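PDB 4ZQG: 1-deoxy-D-xylulose 5-phosphate reductoisomerase from Moraxella catarrhalis, which catalyses the NADPH-dependent rearrangement and reduction of 1-deoxy-D-xylulose 5-phosphate to 2-C-methyl-D-erythritol 4-phosphate in the MEP pathway of isoprenoid synthesis. Local coordinates for residues P152-H157 with L236-H241; A159-Q162 with I168-D171. All coordinates share one frame; numbering follows the deposited sequence.

Interaction 1 (P152-H157 with L236-H241); sequences PIDSEH and LIEACH. With MG (magnesium ion), chain D; FOM (3-[formyl(hydroxy)amino]propylphosphonic acid), chain E; NAD (nicotinamide-adenine-dinucleotide), chain C.
His157 and Ala239 bring the two backbones closest, CA to CA 6.7 Å, where the first turn of helix 155-162 faces the second half of helix 230-243. No hydrogen bond joins the two segments. Glu238 reaches across fully stretched, its CG anti to the backbone N (chi1 -177°); the straight chain carries the carboxylate over one face of the His157 imidazole, CD above the ring centre. CG makes a CH-pi contact 3.9 Å from the His157 ring centroid, and the carboxylate plane is turned 56° from that of the ring. The backbone of Ala239 meets the edge of the ring, CA nearly in its plane, while CB, 3.8 Å from His157 NE2, lies off the plane on the side opposite the Glu238 carboxylate. NE2 hydrogen-bonds to the backbone O of Glu235, one residue earlier in helix 230-243 than Leu236, which helps fix the rotation of the ring.

Farther along, Glu238 OE2 is modelled 3.0 Å from Asp154 OD2, a close approach of two acceptors whose exact distance is doubtful. Lys129 forms a salt bridge with that Asp154 oxygen and also touches Glu238, which would ease the closeness of two carboxylates. The other Asp154 oxygen, OD1, binds the magnesium ion at 2.1 Å, as does Glu156 OE2; Glu235 completes the protein ligands. Fosmidomycin chelates the metal through O1 and O2, and Ser155 N donates a 3.3 Å hydrogen bond to O1. His157 and Glu238 thus form a second shell: the imidazole holds the backbone of one metal ligand, and the glutamate borders another.

Strand 149-152, outermost in the parallel sheet within this chain, leads into the metal-binding turn. Helix 230-243 covers it through Leu242 on Pro152, and is itself flanked by helix 130-146 at Leu132 and by strand 250-254 at Ile250.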
# COMPACT_ATOMS: atom_id res chain seq x y z
N PRO A 152 -8.41 -3.71 -13.79
CA PRO A 152 -9.04 -2.41 -13.72
C PRO A 152 -8.07 -1.25 -13.90
O PRO A 152 -6.93 -1.25 -13.37
CB PRO A 152 -9.61 -2.39 -12.31
CG PRO A 152 -8.64 -3.19 -11.53
CD PRO A 152 -8.18 -4.29 -12.45
N ILE A 153 -8.58 -0.25 -14.60
CA ILE A 153 -7.90 0.96 -14.97
C ILE A 153 -8.42 2.06 -14.11
O ILE A 153 -7.72 3.04 -13.86
CB ILE A 153 -8.25 1.34 -16.45
CG1 ILE A 153 -7.26 0.71 -17.41
CG2 ILE A 153 -8.37 2.88 -16.70
CD1 ILE A 153 -7.64 0.96 -18.88
N ASP A 154 -9.68 1.96 -13.71
CA ASP A 154 -10.23 2.91 -12.78
C ASP A 154 -9.27 3.05 -11.56
O ASP A 154 -8.77 2.05 -11.02
CB ASP A 154 -11.65 2.49 -12.38
CG ASP A 154 -12.46 3.67 -11.89
OD1 ASP A 154 -11.81 4.69 -11.65
OD2 ASP A 154 -13.71 3.62 -11.80
N SER A 155 -9.00 4.28 -11.15
CA SER A 155 -7.97 4.59 -10.15
C SER A 155 -8.14 3.81 -8.85
O SER A 155 -7.25 3.04 -8.44
CB SER A 155 -7.98 6.08 -9.83
OG SER A 155 -6.75 6.49 -9.27
N GLU A 156 -9.31 3.96 -8.25
CA GLU A 156 -9.63 3.29 -7.01
C GLU A 156 -9.48 1.79 -7.14
O GLU A 156 -8.87 1.15 -6.29
CB GLU A 156 -11.02 3.65 -6.53
CG GLU A 156 -11.23 5.16 -6.35
CD GLU A 156 -11.50 5.90 -7.64
OE1 GLU A 156 -11.71 7.13 -7.61
OE2 GLU A 156 -11.52 5.21 -8.67
N HIS A 157 -9.99 1.22 -8.21
CA HIS A 157 -9.94 -0.22 -8.37
C HIS A 157 -8.54 -0.69 -8.69
O HIS A 157 -8.15 -1.79 -8.30
CB HIS A 157 -10.91 -0.66 -9.44
CG HIS A 157 -12.29 -0.22 -9.15
ND1 HIS A 157 -12.70 1.08 -9.30
CD2 HIS A 157 -13.32 -0.87 -8.56
CE1 HIS A 157 -13.94 1.21 -8.89
NE2 HIS A 157 -14.35 0.04 -8.43
N LEU A 236 -18.58 1.67 -6.25
CA LEU A 236 -18.98 0.71 -5.22
C LEU A 236 -19.51 -0.58 -5.87
O LEU A 236 -19.07 -1.69 -5.50
CB LEU A 236 -19.96 1.37 -4.23
CG LEU A 236 -20.74 0.48 -3.32
CD1 LEU A 236 -19.75 -0.31 -2.48
CD2 LEU A 236 -21.63 1.30 -2.40
N ILE A 237 -20.40 -0.45 -6.85
CA ILE A 237 -20.91 -1.63 -7.49
C ILE A 237 -19.85 -2.32 -8.33
O ILE A 237 -19.76 -3.55 -8.31
CB ILE A 237 -22.15 -1.30 -8.31
CG1 ILE A 237 -23.26 -0.85 -7.37
CG2 ILE A 237 -22.59 -2.50 -9.13
CD1 ILE A 237 -24.16 0.20 -7.98
N GLU A 238 -19.04 -1.54 -9.05
CA GLU A 238 -17.87 -2.07 -9.80
C GLU A 238 -16.99 -2.91 -8.90
O GLU A 238 -16.61 -4.03 -9.27
CB GLU A 238 -17.04 -0.93 -10.45
CG GLU A 238 -15.83 -1.37 -11.34
CD GLU A 238 -15.05 -0.20 -12.02
OE1 GLU A 238 -14.58 -0.38 -13.19
OE2 GLU A 238 -14.87 0.89 -11.41
N ALA A 239 -16.67 -2.39 -7.72
CA ALA A 239 -15.82 -3.10 -6.77
C ALA A 239 -16.40 -4.45 -6.32
O ALA A 239 -15.68 -5.47 -6.25
CB ALA A 239 -15.56 -2.23 -5.57
N CYS A 240 -17.70 -4.48 -6.03
CA CYS A 240 -18.36 -5.72 -5.70
C CYS A 240 -18.11 -6.79 -6.75
O CYS A 240 -17.71 -7.88 -6.41
CB CYS A 240 -19.86 -5.53 -5.48
SG CYS A 240 -20.38 -4.46 -4.10
N HIS A 241 -18.32 -6.49 -8.03
CA HIS A 241 -18.06 -7.50 -9.06
C HIS A 241 -16.60 -7.79 -9.23
O HIS A 241 -16.23 -8.93 -9.44
CB HIS A 241 -18.62 -7.08 -10.42
CG HIS A 241 -20.09 -6.92 -10.42
ND1 HIS A 241 -20.96 -7.99 -10.42
CD2 HIS A 241 -20.86 -5.80 -10.36
CE1 HIS A 241 -22.20 -7.54 -10.35
NE2 HIS A 241 -22.16 -6.22 -10.32
MG MG D . -12.44 6.21 -10.33
O2 FOM E . -13.01 8.18 -10.94
N1 FOM E . -11.83 8.90 -10.92
C1 FOM E . -10.70 8.33 -11.03
O1 FOM E . -10.62 7.12 -11.13
C2 FOM E . -12.00 10.33 -10.71
C3 FOM E . -12.64 10.30 -9.32
C4 FOM E . -13.14 11.65 -8.89
PA1 FOM E . -13.96 11.35 -7.34
OP1 FOM E . -12.84 10.88 -6.31
OP2 FOM E . -14.83 10.18 -7.46
OP3 FOM E . -14.80 12.62 -6.76
PA NAD C . -14.97 10.39 -22.81
O1A NAD C . -16.35 10.94 -22.80
O2A NAD C . -13.76 11.30 -22.71
O5B NAD C . -14.74 9.36 -24.03
C5B NAD C . -15.61 8.28 -24.33
C4B NAD C . -15.10 7.47 -25.54
O4B NAD C . -16.13 6.53 -25.89
C3B NAD C . -14.81 8.33 -26.78
O3B NAD C . -13.68 7.86 -27.51
C2B NAD C . -16.08 8.18 -27.60
O2B NAD C . -15.84 8.16 -29.01
C1B NAD C . -16.67 6.84 -27.17
N9A NAD C . -18.16 6.88 -27.15
C8A NAD C . -18.92 7.82 -26.56
N7A NAD C . -20.24 7.58 -26.74
C5A NAD C . -20.35 6.46 -27.46
C6A NAD C . -21.50 5.70 -27.99
N6A NAD C . -22.78 6.11 -27.75
N1A NAD C . -21.18 4.60 -28.71
C2A NAD C . -19.89 4.23 -28.97
N3A NAD C . -18.80 4.88 -28.52
C4A NAD C . -18.98 6.00 -27.76
O3 NAD C . -14.94 9.32 -21.60
PN NAD C . -13.82 9.09 -20.46
O1N NAD C . -13.99 10.24 -19.49
O2N NAD C . -12.53 8.71 -21.14
O5D NAD C . -14.48 7.77 -19.81
C5D NAD C . -14.29 6.47 -20.38
C4D NAD C . -14.70 5.39 -19.38
O4D NAD C . -13.69 5.18 -18.39
C3D NAD C . -15.96 5.80 -18.64
O3D NAD C . -16.71 4.61 -18.42
C2D NAD C . -15.46 6.42 -17.35
O2D NAD C . -16.45 6.36 -16.32
C1D NAD C . -14.19 5.59 -17.10
N1N NAD C . -13.17 6.35 -16.35
C2N NAD C . -12.63 7.48 -16.86
C3N NAD C . -11.67 8.22 -16.13
C7N NAD C . -11.02 9.47 -16.66
O7N NAD C . -10.02 9.90 -16.13
N7N NAD C . -11.54 10.09 -17.72
C4N NAD C . -11.30 7.76 -14.87
C5N NAD C . -11.86 6.60 -14.40
C6N NAD C . -12.80 5.90 -15.14

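Interaction 2 (A159-Q162 with I168-D171); sequences AIYQ and IQAD
The side-chain amide of Gln169 is gripped at both ends: NE2 donates a hydrogen bond to Tyr161 O at 2.6 Å, while OE1 is hydrogen-bonded to the hydroxyl of Tyr290. The bond to Tyr161 is short and fairly straight, 160° at the hydrogen, and the acceptor lies close to the amide plane of Gln169. The donor is tilted 33° out of the carbonyl plane.

The same glutamine also packs against the Tyr161 side chain. Its CG sits over one face of the phenol ring, offset toward the rim, in a CH-pi contact 3.9 Å from the ring centroid. The amide and the ring are nearly parallel, with Gln169 CD 3.8 Å from Tyr161 CE2. Nearer the backbone, CB rests against the phenol end, 3.3 Å from Tyr161 OH. Tyr161 has CG anti to its own N (chi1 -177°), which swings the ring toward helix 166-170, and Gln169 is extended beyond CG, long enough to pass over the ring and still arrive at the tyrosine's carbonyl.

The pair joins the last turn of helix 155-162 to helix 166-170, two consecutive helices packed across a short connection, the CA atoms of Tyr161 and Gln169 6.5 Å apart. Tyr290 also meets the Tyr161 ring edge-to-face, so it holds both partners. The CB of Gln162 points away from helix 166-170; its OE1 is hydrogen-bonded to Arg293, and its NE2 to Asn158 and to Ser270 of the second subunit.

Because Tyr161 O can only accept, the amide must present NE2 to it, leaving OE1 for the Tyr290 hydroxyl; the two bonds help hold the amide flat against the phenol. One residue therefore supplies a polar clasp on a carbonyl near the helix end and a nonpolar cover for the adjoining ring.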
# COMPACT_ATOMS: atom_id res chain seq x y z
N ALA A 159 -5.85 0.87 -7.60
CA ALA A 159 -5.23 0.93 -6.25
C ALA A 159 -5.48 -0.31 -5.43
O ALA A 159 -4.56 -1.01 -5.04
CB ALA A 159 -5.71 2.12 -5.49
N ILE A 160 -6.75 -0.62 -5.22
CA ILE A 160 -7.13 -1.84 -4.51
C ILE A 160 -6.44 -3.05 -5.11
O ILE A 160 -5.90 -3.89 -4.40
CB ILE A 160 -8.66 -2.02 -4.51
CG1 ILE A 160 -9.31 -1.01 -3.57
CG2 ILE A 160 -9.04 -3.41 -4.09
CD1 ILE A 160 -10.78 -0.88 -3.80
N TYR A 161 -6.45 -3.15 -6.42
CA TYR A 161 -5.86 -4.31 -7.05
C TYR A 161 -4.35 -4.43 -6.74
O TYR A 161 -3.83 -5.50 -6.46
CB TYR A 161 -6.08 -4.18 -8.56
CG TYR A 161 -5.59 -5.36 -9.36
CD1 TYR A 161 -6.44 -6.41 -9.67
CD2 TYR A 161 -4.29 -5.40 -9.82
CE1 TYR A 161 -6.00 -7.48 -10.44
CE2 TYR A 161 -3.84 -6.46 -10.58
CZ TYR A 161 -4.71 -7.49 -10.90
OH TYR A 161 -4.26 -8.56 -11.62
N GLN A 162 -3.66 -3.30 -6.81
CA GLN A 162 -2.26 -3.24 -6.46
C GLN A 162 -1.99 -3.60 -5.01
O GLN A 162 -0.92 -4.09 -4.68
CB GLN A 162 -1.72 -1.82 -6.69
CG GLN A 162 -1.50 -1.42 -8.15
CD GLN A 162 -0.58 -0.23 -8.26
OE1 GLN A 162 0.54 -0.27 -7.78
NE2 GLN A 162 -1.05 0.81 -8.88
N ILE A 168 -5.16 -13.33 -5.29
CA ILE A 168 -6.48 -12.65 -5.43
C ILE A 168 -6.57 -11.75 -6.67
O ILE A 168 -7.67 -11.46 -7.17
CB ILE A 168 -6.82 -11.87 -4.13
CG1 ILE A 168 -6.73 -12.82 -2.94
CG2 ILE A 168 -8.19 -11.20 -4.23
CD1 ILE A 168 -7.29 -12.29 -1.64
N GLN A 169 -5.43 -11.31 -7.17
CA GLN A 169 -5.35 -10.65 -8.51
C GLN A 169 -5.65 -11.70 -9.59
O GLN A 169 -6.47 -11.46 -10.45
CB GLN A 169 -3.95 -10.02 -8.72
CG GLN A 169 -3.57 -9.00 -7.66
CD GLN A 169 -2.19 -8.38 -7.80
OE1 GLN A 169 -1.26 -9.00 -8.29
NE2 GLN A 169 -2.05 -7.17 -7.29
N ALA A 170 -5.01 -12.87 -9.50
CA ALA A 170 -5.27 -14.00 -10.40
C ALA A 170 -6.74 -14.46 -10.33
O ALA A 170 -7.46 -14.40 -11.32
CB ALA A 170 -4.35 -15.15 -10.09
N ASP A 171 -7.19 -14.86 -9.14
CA ASP A 171 -8.54 -15.39 -8.96
C ASP A 171 -9.29 -14.66 -7.85
O ASP A 171 -9.05 -14.88 -6.65
CB ASP A 171 -8.43 -16.87 -8.62
CG ASP A 171 -9.76 -17.49 -8.26
OD1 ASP A 171 -9.74 -18.53 -7.55
OD2 ASP A 171 -10.81 -16.94 -8.65

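Helix 155-162 serves both contacts: its first turn belongs to interaction 1 and its last to interaction 2, whose chain segments are nested within the loop closed by interaction 1. The contact centres lie 11 Å apart, and packing bridges them where Pro152 CD comes 3.9 Å from Tyr161 CD1. Interaction 1 holds two of the magnesium ligands and borders the inhibitor and the NAD. Interaction 2 stands back from the site, the Tyr161 side chain about 12 Å from the magnesium ion and that of Gln162 about 12 Å from fosmidomycin. One end of the helix thus faces the metal, while the other is tied to helix 166-170 and, through Gln162, to the second subunit.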